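Local coordinates for nucleoside-diphosphate-sugar epimerase (Pseudomonas aeruginosa, PDB 2X4G) that epimerises the sugar of nucleoside-diphosphate sugars and belongs to the NAD-dependent epimerase/dehydratase family, at the interface of chains A and B. Residues are numbered along the deposited sequence; one frame, centred on the assembly and turned at random. Chains: chain A/B, Nucleoside-diphosphate-sugar epimerase.

The interface of chains A and B. Residues chain A 205-210; chain B 274, 277-278, 281.
A:Met206 has CG anti to its backbone N (chi1 -172°), stays extended through chi2 and bends at chi3, which turns its methyl CE toward B:Leu281. A:His208 has CG anti to its carbonyl carbon (chi1 -63°), and this, with chi2 at -87°, brings the CD2 edge of the imidazole to B:Ala274. The protein belongs to the NAD-dependent epimerase/dehydratase family. The patch packs a helix against a loop and strand: helix 269-280 of B, with B:Leu281 just past its end, meets the loop before strand 208-210 of A and the strand itself. The tip of A:Met206 touches the tip of B:Leu281, CE to CD1 at 3.7 Å, and the two side chains cross at about a right angle. A:Met206 also crosses B:Leu278 nearly at a right angle.

B:Leu278 has the most surface hidden here, 60 Å². Its two methyl branches split their work. CD1 faces the backbone carbonyl of A:His208, 3.3 Å from O, an apolar group against a polar atom. CD2 lies 4.1 Å from CG2 of A:Val210, and the two side chains cross obliquely.

The methyl CB of B:Ala274 lies at the edge of the A:His208 ring, in its plane, 3.5 Å from CD2. The same methyl meets CG2 of A:Thr207. With OG1 anti to the backbone N, that CG2 is set between the N and C of its own backbone. CG2 and OG1 of B:Thr277 both lie near the carbonyl O of A:Glu205, CG2 at 4.0 Å, and OG1 is too far for a hydrogen bond.

No N or O of one chain comes within bonding range of the other here. The two-fold symmetry of the interface repeats the contact with chains exchanged. The pairing is that of the deposited assembly and may not be the biological one.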
# COMPACT_ATOMS: atom_id res chain seq x y z
N GLU A 205 -5.98 -11.41 -15.34
CA GLU A 205 -5.53 -10.87 -14.06
C GLU A 205 -6.70 -10.52 -13.15
O GLU A 205 -6.73 -10.92 -11.98
CB GLU A 205 -4.65 -9.64 -14.28
CG GLU A 205 -3.32 -9.92 -15.01
CD GLU A 205 -2.22 -8.89 -14.68
OE1 GLU A 205 -2.57 -7.74 -14.31
OE2 GLU A 205 -1.01 -9.25 -14.77
N MET A 206 -7.65 -9.76 -13.65
CA MET A 206 -8.82 -9.42 -12.85
C MET A 206 -9.77 -10.62 -12.76
O MET A 206 -10.67 -10.79 -13.58
CB MET A 206 -9.56 -8.22 -13.40
CG MET A 206 -10.64 -7.78 -12.47
SD MET A 206 -11.60 -6.47 -13.19
CE MET A 206 -10.73 -5.00 -12.64
N THR A 207 -9.54 -11.44 -11.75
CA THR A 207 -10.32 -12.63 -11.58
C THR A 207 -11.58 -12.36 -10.76
O THR A 207 -12.51 -13.17 -10.78
CB THR A 207 -9.45 -13.74 -10.95
OG1 THR A 207 -10.20 -14.95 -10.93
CG2 THR A 207 -9.01 -13.38 -9.52
N HIS A 208 -11.63 -11.24 -10.05
CA HIS A 208 -12.80 -10.87 -9.24
C HIS A 208 -13.06 -9.36 -9.30
O HIS A 208 -12.16 -8.59 -9.67
CB HIS A 208 -12.59 -11.26 -7.76
CG HIS A 208 -12.44 -12.73 -7.51
ND1 HIS A 208 -13.51 -13.57 -7.33
CD2 HIS A 208 -11.33 -13.50 -7.40
CE1 HIS A 208 -13.08 -14.80 -7.13
NE2 HIS A 208 -11.76 -14.79 -7.17
N TYR A 209 -14.27 -8.95 -8.92
CA TYR A 209 -14.65 -7.54 -8.83
C TYR A 209 -15.40 -7.31 -7.53
O TYR A 209 -15.88 -8.27 -6.92
CB TYR A 209 -15.59 -7.16 -9.99
CG TYR A 209 -16.97 -7.78 -9.85
CD1 TYR A 209 -17.21 -9.08 -10.31
CD2 TYR A 209 -18.01 -7.10 -9.25
CE1 TYR A 209 -18.47 -9.66 -10.18
CE2 TYR A 209 -19.28 -7.68 -9.11
CZ TYR A 209 -19.50 -8.97 -9.58
OH TYR A 209 -20.74 -9.58 -9.44
N VAL A 210 -15.54 -6.05 -7.13
CA VAL A 210 -16.32 -5.67 -5.96
C VAL A 210 -17.58 -4.89 -6.37
O VAL A 210 -17.50 -3.96 -7.16
CB VAL A 210 -15.48 -4.81 -4.99
CG1 VAL A 210 -16.37 -4.04 -4.02
CG2 VAL A 210 -14.52 -5.69 -4.22
N ALA B 274 -6.53 -10.99 -6.41
CA ALA B 274 -7.56 -10.23 -7.11
C ALA B 274 -7.84 -8.87 -6.45
O ALA B 274 -8.33 -7.96 -7.13
CB ALA B 274 -8.84 -11.05 -7.21
N THR B 277 -4.77 -6.75 -7.32
CA THR B 277 -4.97 -6.34 -8.72
C THR B 277 -5.97 -5.19 -8.89
O THR B 277 -5.79 -4.32 -9.76
CB THR B 277 -5.45 -7.56 -9.58
OG1 THR B 277 -4.48 -8.61 -9.51
CG2 THR B 277 -5.70 -7.17 -11.03
N LEU B 278 -7.04 -5.20 -8.10
CA LEU B 278 -7.95 -4.06 -8.05
C LEU B 278 -7.22 -2.82 -7.52
O LEU B 278 -7.51 -1.70 -7.95
CB LEU B 278 -9.18 -4.38 -7.19
CG LEU B 278 -10.36 -5.06 -7.89
CD1 LEU B 278 -9.94 -6.30 -8.65
CD2 LEU B 278 -11.46 -5.38 -6.87
N LEU B 281 -5.28 -0.57 -10.27
CA LEU B 281 -6.14 0.53 -10.71
C LEU B 281 -6.26 1.53 -9.57
O LEU B 281 -6.30 2.74 -9.79
CB LEU B 281 -7.52 -0.00 -11.08
CG LEU B 281 -7.64 -0.79 -12.38
CD1 LEU B 281 -8.56 -2.00 -12.20
CD2 LEU B 281 -8.11 0.14 -13.51